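Local atomic coordinates of 401aa long hypothetical glucose-1-phosphate thymidylyltransferase (Sulfolobus tokodaii, PDB entry 2GGO), a protein that probably works as a bifunctional enzyme of UDP-N-acetylglucosamine and UDP-N-acetylgalactosamine synthesis, transferring nucleotidyl groups to sugar 1-phosphates and carrying out an acetyl transfer. Residues A[53-58]-A[73-78]; A[23-28]-A[63-68]; A[11-16]-A[341-346]; A[128-133]-A[206-211]. One frame throughout, in Å; residues are numbered along the deposited sequence.

Contact 1: residues A[53-58]-A[73-78]; sequences VSSKNK and QKDDIK
V53 and Q73 meet backbone to backbone where two parallel strands run out: V53 closes strand 48-53, and Q73 follows strand 69-72 directly. With helix 58-64 between them, the two strands form a beta-alpha-beta crossover at one margin of the central sheet of the nucleotidyltransferase domain, a GT-A type fold. Q73 N donates to V53 O over 2.7 Å, a short bond that is bent at the hydrogen (N-H...O 139°). V53 thus pairs through its backbone with V71 and with Q73, two residues on, the usual parallel pattern, before the chains separate.

Side chains complete the join. The V53 isopropyl group turns away from the partner segment and packs on I70. Q73 CB lies 3.3 Å from V53 O, so the start of the glutamine side chain rests against the same carbonyl that takes the backbone bond. Q73 has its CG anti to the backbone N (chi1 155°) and an extended form beyond, which carries the chain on past V53; the Q73 side chain touches A8 and A83. Q73 and A8 both probably belong to the nucleoside triphosphate site. Past the strand ends, S55 points toward the loop of D75, and S55 OG lies 2.9 Å from D75 OD1 and 3.5 Å from D75 OD2.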
loop_
_atom_site.group_PDB
_atom_site.type_symbol
_atom_site.label_atom_id
_atom_site.label_comp_id
_atom_site.label_asym_id
_atom_site.label_seq_id
_atom_site.Cartn_x
_atom_site.Cartn_y
_atom_site.Cartn_z
ATOM N N VAL A 53 -16.816 0.436 1.830
ATOM C CA VAL A 53 -15.972 1.226 2.698
ATOM C C VAL A 53 -16.569 1.233 4.116
ATOM O O VAL A 53 -17.647 0.675 4.352
ATOM C CB VAL A 53 -15.799 2.667 2.143
ATOM C CG1 VAL A 53 -15.371 2.618 0.713
ATOM C CG2 VAL A 53 -17.078 3.509 2.267
ATOM N N SER A 54 -15.863 1.827 5.072
ATOM C CA SER A 54 -16.445 2.029 6.382
ATOM C C SER A 54 -17.149 3.382 6.381
ATOM O O SER A 54 -16.814 4.261 5.578
ATOM C CB SER A 54 -15.359 1.949 7.449
ATOM O OG SER A 54 -14.434 3.014 7.288
ATOM N N SER A 55 -18.136 3.544 7.266
ATOM C CA SER A 55 -18.903 4.814 7.388
ATOM C C SER A 55 -18.007 6.005 7.685
ATOM O O SER A 55 -18.150 7.072 7.062
ATOM C CB SER A 55 -19.968 4.678 8.466
ATOM O OG SER A 55 -20.429 3.326 8.503
ATOM N N LYS A 56 -17.065 5.800 8.618
ATOM C CA LYS A 56 -15.952 6.753 8.851
ATOM C C LYS A 56 -15.376 7.276 7.548
ATOM O O LYS A 56 -15.159 8.487 7.419
ATOM C CB LYS A 56 -14.812 6.164 9.718
ATOM C CG LYS A 56 -14.733 4.609 9.763
ATOM C CD LYS A 56 -13.496 4.008 10.517
ATOM C CE LYS A 56 -12.259 3.752 9.604
ATOM N NZ LYS A 56 -12.206 2.369 8.995
ATOM N N ASN A 57 -15.149 6.369 6.582
ATOM C CA ASN A 57 -14.413 6.699 5.342
ATOM C C ASN A 57 -15.281 7.065 4.125
ATOM O O ASN A 57 -14.768 7.483 3.088
ATOM C CB ASN A 57 -13.392 5.594 5.001
ATOM C CG ASN A 57 -12.326 5.403 6.091
ATOM O OD1 ASN A 57 -12.122 6.268 6.946
ATOM N ND2 ASN A 57 -11.645 4.253 6.062
ATOM N N LYS A 58 -16.591 6.927 4.275
ATOM C CA LYS A 58 -17.573 7.213 3.210
ATOM C C LYS A 58 -17.397 8.559 2.499
ATOM O O LYS A 58 -17.535 8.652 1.283
ATOM C CB LYS A 58 -18.990 7.109 3.806
ATOM C CG LYS A 58 -20.112 7.737 2.992
ATOM C CD LYS A 58 -21.214 8.352 3.921
ATOM C CE LYS A 58 -20.685 9.426 4.955
ATOM N NZ LYS A 58 -20.583 10.859 4.472
ATOM N N GLN A 73 -20.135 -0.290 4.705
ATOM C CA GLN A 73 -20.261 -1.635 5.176
ATOM C C GLN A 73 -21.162 -1.685 6.401
ATOM O O GLN A 73 -21.278 -0.699 7.145
ATOM C CB GLN A 73 -18.869 -2.184 5.470
ATOM C CG GLN A 73 -18.791 -3.299 6.472
ATOM C CD GLN A 73 -17.605 -4.194 6.235
ATOM O OE1 GLN A 73 -16.965 -4.123 5.201
ATOM N NE2 GLN A 73 -17.313 -5.057 7.192
ATOM N N LYS A 74 -21.825 -2.837 6.566
ATOM C CA LYS A 74 -22.551 -3.224 7.782
ATOM C C LYS A 74 -21.723 -2.952 9.041
ATOM O O LYS A 74 -20.616 -3.494 9.209
ATOM C CB LYS A 74 -22.887 -4.715 7.726
ATOM C CG LYS A 74 -24.030 -5.093 6.800
ATOM C CD LYS A 74 -25.354 -5.216 7.562
ATOM C CE LYS A 74 -26.251 -6.297 6.948
ATOM N NZ LYS A 74 -27.703 -6.026 7.180
ATOM N N ASP A 75 -22.265 -2.114 9.922
ATOM C CA ASP A 75 -21.543 -1.698 11.118
ATOM C C ASP A 75 -21.646 -2.682 12.266
ATOM O O ASP A 75 -20.693 -2.850 13.031
ATOM C CB ASP A 75 -21.998 -0.320 11.568
ATOM C CG ASP A 75 -21.221 0.784 10.895
ATOM O OD1 ASP A 75 -20.989 0.692 9.662
ATOM O OD2 ASP A 75 -20.833 1.736 11.611
ATOM N N ASP A 76 -22.801 -3.332 12.382
ATOM C CA ASP A 76 -22.985 -4.391 13.382
ATOM C C ASP A 76 -22.009 -5.592 13.219
ATOM O O ASP A 76 -21.989 -6.495 14.074
ATOM C CB ASP A 76 -24.470 -4.847 13.487
ATOM C CG ASP A 76 -25.209 -4.894 12.119
ATOM O OD1 ASP A 76 -24.574 -5.179 11.067
ATOM O OD2 ASP A 76 -26.447 -4.662 12.110
ATOM N N ILE A 77 -21.191 -5.567 12.155
ATOM C CA ILE A 77 -20.249 -6.664 11.803
ATOM C C ILE A 77 -18.907 -6.197 11.169
ATOM O O ILE A 77 -18.785 -5.042 10.706
ATOM C CB ILE A 77 -20.935 -7.767 10.888
ATOM C CG1 ILE A 77 -21.977 -7.135 9.931
ATOM C CG2 ILE A 77 -21.507 -8.928 11.752
ATOM C CD1 ILE A 77 -22.993 -8.104 9.288
ATOM N N LYS A 78 -17.911 -7.096 11.166
ATOM C CA LYS A 78 -16.608 -6.863 10.492
ATOM C C LYS A 78 -16.043 -8.125 9.789
ATOM O O LYS A 78 -16.299 -9.251 10.217
ATOM C CB LYS A 78 -15.574 -6.240 11.460
ATOM C CG LYS A 78 -14.721 -7.236 12.256
ATOM C CD LYS A 78 -14.370 -6.703 13.642
ATOM C CE LYS A 78 -15.517 -6.888 14.641
ATOM N NZ LYS A 78 -15.927 -8.319 14.806
#

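Contact 2: residues A[23-28]-A[63-68]; sequences KAFVPI and KKLKEI
F25 sits at the end of a short 3-10 segment, 23-25, and faces the last turn of helix 58-64, with its CA 9.3 Å from that of K64; L65 is the first residue to leave the helical conformation. No hydrogen bond joins the two segments, and the gap between the backbones is bridged by side chains alone, chiefly the F25 ring.

The ring reaches across because its CG lies anti to the carbonyl carbon (chi1 -68°), from a residue that already faces the helix end. Its far corner does most of the touching. F25 CE1 comes within 3.7 Å of K64 CB, an approach oblique to the ring plane, while F25 CZ meets L65 CG at 4.0 Å, there at the ring edge. K64 and F25 run past each other in opposite directions. Bends along the lysine chain at chi2, chi3 and chi4 fold it back beside the phenyl group, bringing K64 CE to 4.1 Å from F25 CD1. An exposed lysine thus lends its methylene groups to a buried aromatic ring, and L65, itself buried, closes the next part of the rim.

F61, from the same helix, makes an edge-to-face pair with F25; Y60 and I34 also touch it. Such a cluster is ordinary hydrophobic packing of an alpha/beta domain: here it packs the 3-10 segment 23-25, some way after the probable nucleotide-binding loop, against helices 33-43 and 58-64, which flank the central sheet of the nucleotidyltransferase fold.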
loop_
_atom_site.group_PDB
_atom_site.type_symbol
_atom_site.label_atom_id
_atom_site.label_comp_id
_atom_site.label_asym_id
_atom_site.label_seq_id
_atom_site.Cartn_x
_atom_site.Cartn_y
_atom_site.Cartn_z
ATOM N N LYS A 23 -6.408 3.184 3.445
ATOM C CA LYS A 23 -5.303 2.559 2.672
ATOM C C LYS A 23 -5.446 2.554 1.166
ATOM O O LYS A 23 -4.448 2.441 0.466
ATOM C CB LYS A 23 -4.984 1.142 3.105
ATOM C CG LYS A 23 -6.036 0.549 3.996
ATOM C CD LYS A 23 -6.451 -0.837 3.482
ATOM C CE LYS A 23 -7.759 -1.302 4.172
ATOM N NZ LYS A 23 -7.765 -2.785 4.439
ATOM N N ALA A 24 -6.686 2.649 0.671
ATOM C CA ALA A 24 -6.953 2.597 -0.773
ATOM C C ALA A 24 -6.292 3.769 -1.437
ATOM O O ALA A 24 -6.041 3.756 -2.644
ATOM C CB ALA A 24 -8.466 2.653 -1.009
ATOM N N PHE A 25 -5.993 4.795 -0.644
ATOM C CA PHE A 25 -5.379 6.029 -1.188
ATOM C C PHE A 25 -3.852 6.168 -0.996
ATOM O O PHE A 25 -3.299 7.175 -1.318
ATOM C CB PHE A 25 -6.144 7.261 -0.712
ATOM C CG PHE A 25 -7.504 7.350 -1.302
ATOM C CD1 PHE A 25 -7.670 7.862 -2.599
ATOM C CD2 PHE A 25 -8.601 6.874 -0.611
ATOM C CE1 PHE A 25 -8.924 7.906 -3.180
ATOM C CE2 PHE A 25 -9.858 6.902 -1.187
ATOM C CZ PHE A 25 -10.019 7.428 -2.475
ATOM N N VAL A 26 -3.209 5.147 -0.469
ATOM C CA VAL A 26 -1.741 5.071 -0.406
ATOM C C VAL A 26 -1.214 5.312 -1.821
ATOM O O VAL A 26 -1.686 4.624 -2.749
ATOM C CB VAL A 26 -1.292 3.690 0.110
ATOM C CG1 VAL A 26 0.171 3.396 -0.221
ATOM C CG2 VAL A 26 -1.462 3.598 1.587
ATOM N N PRO A 27 -0.247 6.279 -2.003
ATOM C CA PRO A 27 0.254 6.498 -3.343
ATOM C C PRO A 27 1.329 5.491 -3.780
ATOM O O PRO A 27 2.140 4.966 -2.980
ATOM C CB PRO A 27 0.788 7.938 -3.304
ATOM C CG PRO A 27 1.166 8.175 -1.937
ATOM C CD PRO A 27 0.438 7.183 -1.045
ATOM N N ILE A 28 1.263 5.172 -5.058
ATOM C CA ILE A 28 2.281 4.414 -5.722
ATOM C C ILE A 28 2.683 5.396 -6.794
ATOM O O ILE A 28 1.851 5.763 -7.649
ATOM C CB ILE A 28 1.705 3.132 -6.326
ATOM C CG1 ILE A 28 1.074 2.291 -5.225
ATOM C CG2 ILE A 28 2.808 2.363 -7.055
ATOM C CD1 ILE A 28 -0.012 1.445 -5.732
ATOM N N LYS A 63 -15.597 12.073 -2.111
ATOM C CA LYS A 63 -14.943 13.315 -2.516
ATOM C C LYS A 63 -13.869 13.121 -3.574
ATOM O O LYS A 63 -13.742 13.952 -4.466
ATOM C CB LYS A 63 -14.395 14.055 -1.289
ATOM C CG LYS A 63 -15.488 14.882 -0.621
ATOM C CD LYS A 63 -15.245 15.166 0.870
ATOM C CE LYS A 63 -16.166 16.311 1.366
ATOM N NZ LYS A 63 -15.662 17.695 1.016
ATOM N N LYS A 64 -13.126 12.009 -3.477
ATOM C CA LYS A 64 -11.982 11.713 -4.354
ATOM C C LYS A 64 -12.316 10.932 -5.648
ATOM O O LYS A 64 -11.709 11.171 -6.689
ATOM C CB LYS A 64 -10.882 11.006 -3.556
ATOM C CG LYS A 64 -10.146 11.880 -2.551
ATOM C CD LYS A 64 -8.996 12.663 -3.187
ATOM C CE LYS A 64 -7.647 11.961 -2.977
ATOM N NZ LYS A 64 -6.830 11.864 -4.264
ATOM N N LEU A 65 -13.275 10.019 -5.599
ATOM C CA LEU A 65 -13.507 9.128 -6.735
ATOM C C LEU A 65 -14.655 9.570 -7.620
ATOM O O LEU A 65 -15.817 9.467 -7.213
ATOM C CB LEU A 65 -13.750 7.702 -6.234
ATOM C CG LEU A 65 -12.568 7.051 -5.512
ATOM C CD1 LEU A 65 -12.961 5.724 -4.980
ATOM C CD2 LEU A 65 -11.430 6.924 -6.452
ATOM N N LYS A 66 -14.344 10.018 -8.839
ATOM C CA LYS A 66 -15.360 10.631 -9.720
ATOM C C LYS A 66 -16.622 9.767 -10.034
ATOM O O LYS A 66 -17.732 10.081 -9.559
ATOM C CB LYS A 66 -14.736 11.178 -11.020
ATOM C CG LYS A 66 -15.721 12.022 -11.889
ATOM C CD LYS A 66 -15.870 13.503 -11.441
ATOM C CE LYS A 66 -15.183 14.494 -12.438
ATOM N NZ LYS A 66 -14.729 15.821 -11.854
ATOM N N GLU A 67 -16.494 8.711 -10.827
ATOM C CA GLU A 67 -17.716 8.016 -11.246
ATOM C C GLU A 67 -17.802 6.599 -10.722
ATOM O O GLU A 67 -17.929 5.653 -11.504
ATOM C CB GLU A 67 -17.810 8.006 -12.772
ATOM C CG GLU A 67 -17.815 9.414 -13.423
ATOM C CD GLU A 67 -16.737 9.574 -14.545
ATOM O OE1 GLU A 67 -16.563 8.622 -15.378
ATOM O OE2 GLU A 67 -16.071 10.658 -14.586
ATOM N N ILE A 68 -17.749 6.451 -9.404
ATOM C CA ILE A 68 -17.657 5.139 -8.762
ATOM C C ILE A 68 -18.666 5.123 -7.648
ATOM O O ILE A 68 -18.877 6.146 -6.998
ATOM C CB ILE A 68 -16.199 4.858 -8.183
ATOM C CG1 ILE A 68 -15.150 4.910 -9.302
ATOM C CG2 ILE A 68 -16.104 3.536 -7.444
ATOM C CD1 ILE A 68 -15.089 3.688 -10.195
#

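Contact 3: residues A[11-16]-A[341-346]; sequences GERLEP and VNVKGK
E12 O and K344 N are joined through one water molecule, which donates to the carbonyl oxygen of E12 at 2.6 Å and accepts from the amide of K344 at 3.0 Å. Alongside this bridge the side chains of the same two residues cross at about a right angle. K344 CG rests 3.7 Å from E12 CB, and at the far end K344 NZ forms a rather long salt bridge to E12 OE2, 3.5 Å away. The bends of the lysine chain at chi3 (54°) and chi4 bring the amine to the carboxylate.

The lysine occupies the first corner of a type I' turn, V343 to K346, the tight two-residue connection of the beta hairpin formed by strands 340-343 and 346-349. That hairpin extends from the C-terminal hexapeptide-repeat part to the nucleotidyltransferase domain, where G11, E12 and R13 are probably part of the nucleoside triphosphate site. R13 packs beside the hairpin through CG: R13 CG lies 3.5 Å from V343 CG1, a close apolar touch, and 3.8 Å from K344 CD. The guanidinium group continues past the hairpin, and R13 NH1 makes a weak hydrogen bond to G210 O.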
loop_
_atom_site.group_PDB
_atom_site.type_symbol
_atom_site.label_atom_id
_atom_site.label_comp_id
_atom_site.label_asym_id
_atom_site.label_seq_id
_atom_site.Cartn_x
_atom_site.Cartn_y
_atom_site.Cartn_z
ATOM N N GLY A 11 -6.552 -0.625 7.789
ATOM C CA GLY A 11 -6.313 0.632 8.449
ATOM C C GLY A 11 -5.088 0.371 9.300
ATOM O O GLY A 11 -3.978 0.773 8.945
ATOM N N GLU A 12 -5.302 -0.369 10.381
ATOM C CA GLU A 12 -4.380 -0.452 11.501
ATOM C C GLU A 12 -2.961 -0.872 11.188
ATOM O O GLU A 12 -2.010 -0.276 11.685
ATOM C CB GLU A 12 -4.920 -1.392 12.536
ATOM C CG GLU A 12 -5.795 -0.724 13.494
ATOM C CD GLU A 12 -5.990 -1.583 14.694
ATOM O OE1 GLU A 12 -5.103 -1.589 15.592
ATOM O OE2 GLU A 12 -7.030 -2.275 14.713
ATOM N N ARG A 13 -2.812 -1.909 10.397
ATOM C CA ARG A 13 -1.494 -2.376 10.062
ATOM C C ARG A 13 -0.701 -1.361 9.284
ATOM O O ARG A 13 0.523 -1.432 9.259
ATOM C CB ARG A 13 -1.572 -3.679 9.282
ATOM C CG ARG A 13 -1.729 -4.918 10.186
ATOM C CD ARG A 13 -2.118 -6.133 9.330
ATOM N NE ARG A 13 -3.384 -5.885 8.611
ATOM C CZ ARG A 13 -3.538 -5.825 7.283
ATOM N NH1 ARG A 13 -2.509 -6.023 6.467
ATOM N NH2 ARG A 13 -4.745 -5.595 6.773
ATOM N N LEU A 14 -1.380 -0.401 8.667
ATOM C CA LEU A 14 -0.664 0.592 7.823
ATOM C C LEU A 14 -0.498 1.965 8.521
ATOM O O LEU A 14 -0.094 2.932 7.937
ATOM C CB LEU A 14 -1.347 0.725 6.477
ATOM C CG LEU A 14 -0.488 0.585 5.221
ATOM C CD1 LEU A 14 0.529 -0.526 5.330
ATOM C CD2 LEU A 14 -1.344 0.401 3.921
ATOM N N GLU A 15 -0.863 2.047 9.784
ATOM C CA GLU A 15 -0.514 3.236 10.563
ATOM C C GLU A 15 0.999 3.523 10.554
ATOM O O GLU A 15 1.812 2.624 10.467
ATOM C CB GLU A 15 -0.998 3.056 11.963
ATOM C CG GLU A 15 -2.514 2.992 11.921
ATOM C CD GLU A 15 -3.113 2.767 13.281
ATOM O OE1 GLU A 15 -2.360 2.773 14.263
ATOM O OE2 GLU A 15 -4.346 2.598 13.364
ATOM N N PRO A 16 1.389 4.794 10.647
ATOM C CA PRO A 16 0.610 5.977 10.739
ATOM C C PRO A 16 0.109 6.523 9.418
ATOM O O PRO A 16 -0.541 7.539 9.420
ATOM C CB PRO A 16 1.608 6.978 11.374
ATOM C CG PRO A 16 2.909 6.552 10.874
ATOM C CD PRO A 16 2.837 5.078 10.673
ATOM N N VAL A 341 9.242 -3.588 14.035
ATOM C CA VAL A 341 8.223 -2.543 13.968
ATOM C C VAL A 341 7.010 -3.039 14.758
ATOM O O VAL A 341 6.655 -4.211 14.673
ATOM C CB VAL A 341 7.853 -2.246 12.483
ATOM C CG1 VAL A 341 6.881 -1.090 12.365
ATOM C CG2 VAL A 341 9.099 -1.996 11.655
ATOM N N ASN A 342 6.388 -2.172 15.547
ATOM C CA ASN A 342 5.164 -2.528 16.206
ATOM C C ASN A 342 4.083 -2.383 15.203
ATOM O O ASN A 342 3.936 -1.316 14.617
ATOM C CB ASN A 342 4.907 -1.611 17.375
ATOM C CG ASN A 342 6.011 -1.687 18.383
ATOM O OD1 ASN A 342 6.470 -2.783 18.727
ATOM N ND2 ASN A 342 6.470 -0.535 18.862
ATOM N N VAL A 343 3.361 -3.469 14.960
ATOM C CA VAL A 343 2.254 -3.451 14.007
ATOM C C VAL A 343 1.046 -4.077 14.692
ATOM O O VAL A 343 1.079 -5.256 15.031
ATOM C CB VAL A 343 2.605 -4.169 12.652
ATOM C CG1 VAL A 343 1.384 -4.184 11.717
ATOM C CG2 VAL A 343 3.801 -3.516 11.910
ATOM N N LYS A 344 -0.004 -3.272 14.905
ATOM C CA LYS A 344 -1.184 -3.648 15.732
ATOM C C LYS A 344 -0.803 -4.264 17.070
ATOM O O LYS A 344 -1.256 -5.373 17.397
ATOM C CB LYS A 344 -2.074 -4.651 15.013
ATOM C CG LYS A 344 -2.733 -4.132 13.779
ATOM C CD LYS A 344 -3.801 -5.108 13.357
ATOM C CE LYS A 344 -4.752 -5.379 14.534
ATOM N NZ LYS A 344 -6.133 -5.600 14.045
ATOM N N GLY A 345 0.055 -3.577 17.815
ATOM C CA GLY A 345 0.484 -4.055 19.126
ATOM C C GLY A 345 1.349 -5.310 19.173
ATOM O O GLY A 345 1.462 -5.927 20.239
ATOM N N LYS A 346 1.962 -5.699 18.049
ATOM C CA LYS A 346 2.977 -6.768 18.065
ATOM C C LYS A 346 4.308 -6.318 17.461
ATOM O O LYS A 346 4.307 -5.664 16.435
ATOM C CB LYS A 346 2.468 -8.009 17.335
ATOM C CG LYS A 346 1.485 -8.841 18.166
ATOM C CD LYS A 346 1.234 -10.183 17.494
ATOM C CE LYS A 346 2.480 -11.078 17.587
ATOM N NZ LYS A 346 2.767 -11.789 16.291
HETATM O O HOH W 1 -0.156 -0.593 13.501
#

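Contact 4: residues A[128-133]-A[206-211]; sequences KDYGVL and WMDIGK
Y130 reaches out to both W206 and D208, alternate residues of strand 206-208 whose side chains leave the same side of that strand, while M207 between them points away. The tyrosine ring arrives with the hydroxyl leading. Y130 OH donates to D208 OD1 over 2.7 Å, reaching the oxygen from above the carboxylate plane, about 39° out of it. The carboxylate is turned steeply against the ring. D208 presents it from a chi1 of 73°, which tucks CG between its own backbone N and carbonyl carbon.

W206 approaches differently. With CG anti to the backbone N, its indole stands over one face of the phenol and offers its six-membered edge, a T-shaped pair with centroids 5.6 Å apart and planes at 74°. CZ3 of W206 is the leading atom, 4.0 Å from Y130 CZ. The indole N-H, at W206 NE1, is hydrogen-bonded to A158 O, which helps hold the ring in this position. Together, the stack and the hydroxyl bond constrain the phenol.

G131, next in the chain, pairs through its backbone with N157, and both probably bind N-acetylglucosamine 1-phosphate. The arrangement joins the loop before strand 132-135 to strand 206-208, probably beside the sugar 1-phosphate site of this GT-A type nucleotidyltransferase domain.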
loop_
_atom_site.group_PDB
_atom_site.type_symbol
_atom_site.label_atom_id
_atom_site.label_comp_id
_atom_site.label_asym_id
_atom_site.label_seq_id
_atom_site.Cartn_x
_atom_site.Cartn_y
_atom_site.Cartn_z
ATOM N N LYS A 128 3.003 -19.225 4.371
ATOM C CA LYS A 128 2.466 -19.564 5.716
ATOM C C LYS A 128 0.972 -19.302 6.095
ATOM O O LYS A 128 0.412 -20.147 6.794
ATOM C CB LYS A 128 3.434 -19.140 6.830
ATOM C CG LYS A 128 4.397 -20.255 7.244
ATOM C CD LYS A 128 5.718 -19.717 7.793
ATOM C CE LYS A 128 6.810 -19.591 6.708
ATOM N NZ LYS A 128 6.842 -18.280 5.972
ATOM N N ASP A 129 0.319 -18.176 5.746
ATOM C CA ASP A 129 0.882 -16.816 5.640
ATOM C C ASP A 129 -0.064 -15.579 5.598
ATOM O O ASP A 129 0.266 -14.617 6.285
ATOM C CB ASP A 129 2.038 -16.665 4.664
ATOM C CG ASP A 129 2.666 -15.297 4.759
ATOM O OD1 ASP A 129 2.169 -14.491 5.580
ATOM O OD2 ASP A 129 3.654 -15.024 4.045
ATOM N N TYR A 130 -1.161 -15.485 4.821
ATOM C CA TYR A 130 -1.606 -16.231 3.605
ATOM C C TYR A 130 -2.315 -17.606 3.688
ATOM O O TYR A 130 -1.759 -18.610 4.158
ATOM C CB TYR A 130 -0.601 -16.163 2.429
ATOM C CG TYR A 130 0.027 -14.800 2.194
ATOM C CD1 TYR A 130 1.335 -14.700 1.719
ATOM C CD2 TYR A 130 -0.672 -13.614 2.463
ATOM C CE1 TYR A 130 1.935 -13.469 1.513
ATOM C CE2 TYR A 130 -0.081 -12.370 2.262
ATOM C CZ TYR A 130 1.226 -12.304 1.786
ATOM O OH TYR A 130 1.837 -11.085 1.571
ATOM N N GLY A 131 -3.557 -17.601 3.195
ATOM C CA GLY A 131 -4.323 -18.809 2.912
ATOM C C GLY A 131 -3.733 -19.542 1.724
ATOM O O GLY A 131 -3.612 -18.982 0.630
ATOM N N VAL A 132 -3.356 -20.798 1.964
ATOM C CA VAL A 132 -2.717 -21.659 0.970
ATOM C C VAL A 132 -3.810 -22.401 0.199
ATOM O O VAL A 132 -4.818 -22.801 0.784
ATOM C CB VAL A 132 -1.768 -22.677 1.646
ATOM C CG1 VAL A 132 -0.642 -23.042 0.724
ATOM C CG2 VAL A 132 -1.196 -22.107 2.947
ATOM N N LEU A 133 -3.622 -22.571 -1.109
ATOM C CA LEU A 133 -4.661 -23.169 -1.957
ATOM C C LEU A 133 -4.428 -24.656 -2.207
ATOM O O LEU A 133 -3.451 -25.039 -2.861
ATOM C CB LEU A 133 -4.808 -22.421 -3.298
ATOM C CG LEU A 133 -5.173 -20.929 -3.382
ATOM C CD1 LEU A 133 -5.188 -20.519 -4.837
ATOM C CD2 LEU A 133 -6.504 -20.586 -2.735
ATOM N N TRP A 206 2.395 -9.262 -7.782
ATOM C CA TRP A 206 1.371 -9.161 -6.772
ATOM C C TRP A 206 2.032 -8.714 -5.433
ATOM O O TRP A 206 3.129 -9.139 -5.101
ATOM C CB TRP A 206 0.729 -10.534 -6.596
ATOM C CG TRP A 206 -0.478 -10.599 -5.653
ATOM C CD1 TRP A 206 -1.777 -10.318 -5.970
ATOM C CD2 TRP A 206 -0.486 -10.987 -4.262
ATOM N NE1 TRP A 206 -2.594 -10.508 -4.870
ATOM C CE2 TRP A 206 -1.824 -10.911 -3.812
ATOM C CE3 TRP A 206 0.513 -11.381 -3.350
ATOM C CZ2 TRP A 206 -2.192 -11.206 -2.490
ATOM C CZ3 TRP A 206 0.140 -11.685 -2.036
ATOM C CH2 TRP A 206 -1.193 -11.581 -1.621
ATOM N N MET A 207 1.339 -7.897 -4.648
ATOM C CA MET A 207 1.799 -7.536 -3.316
ATOM C C MET A 207 0.556 -7.157 -2.541
ATOM O O MET A 207 -0.195 -6.332 -2.994
ATOM C CB MET A 207 2.739 -6.321 -3.437
ATOM C CG MET A 207 3.292 -5.722 -2.093
ATOM S SD MET A 207 4.289 -6.888 -1.150
ATOM C CE MET A 207 5.808 -6.885 -2.126
ATOM N N ASP A 208 0.284 -7.742 -1.386
ATOM C CA ASP A 208 -0.698 -7.056 -0.555
ATOM C C ASP A 208 0.030 -5.997 0.260
ATOM O O ASP A 208 1.113 -6.235 0.816
ATOM C CB ASP A 208 -1.548 -7.976 0.319
ATOM C CG ASP A 208 -0.793 -8.529 1.455
ATOM O OD1 ASP A 208 0.420 -8.758 1.248
ATOM O OD2 ASP A 208 -1.402 -8.745 2.530
ATOM N N ILE A 209 -0.526 -4.801 0.296
ATOM C CA ILE A 209 0.153 -3.747 0.988
ATOM C C ILE A 209 -0.357 -3.873 2.403
ATOM O O ILE A 209 -1.293 -3.222 2.793
ATOM C CB ILE A 209 -0.145 -2.428 0.336
ATOM C CG1 ILE A 209 0.419 -2.427 -1.079
ATOM C CG2 ILE A 209 0.477 -1.285 1.124
ATOM C CD1 ILE A 209 -0.137 -1.286 -1.862
ATOM N N GLY A 210 0.249 -4.777 3.153
ATOM C CA GLY A 210 -0.227 -5.107 4.486
ATOM C C GLY A 210 0.673 -4.682 5.630
ATOM O O GLY A 210 0.363 -4.914 6.795
ATOM N N LYS A 211 1.804 -4.074 5.314
ATOM C CA LYS A 211 2.698 -3.564 6.358
ATOM C C LYS A 211 3.426 -2.346 5.815
ATOM O O LYS A 211 3.575 -2.205 4.587
ATOM C CB LYS A 211 3.594 -4.703 6.887
ATOM C CG LYS A 211 2.768 -5.741 7.718
ATOM C CD LYS A 211 3.588 -6.869 8.282
ATOM C CE LYS A 211 4.026 -7.851 7.189
ATOM N NZ LYS A 211 3.452 -9.216 7.399
#

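In the fold
Contacts 1, 2 and 4 lie wholly in the N-terminal nucleotidyltransferase domain, whereas contact 3 ties it to a hairpin some 325 residues further along, so contacts 1, 2 and 4 all fall within the chain between its two segments. Contacts 1 and 2 alternate along the chain and share helix 58-64 and its surroundings, their centres about 17 Å apart. Contact 4 opens after both have closed. L14, in segment 11-16 of contact 3, links it to contacts 2 and 4: it packs on K23 and V26, and on I209 and K211. The centres of contacts 3 and 4 are about 16 Å apart; segment 11-16, which probably binds the nucleotide, touches both segment 206-211 and the C-terminal hairpin.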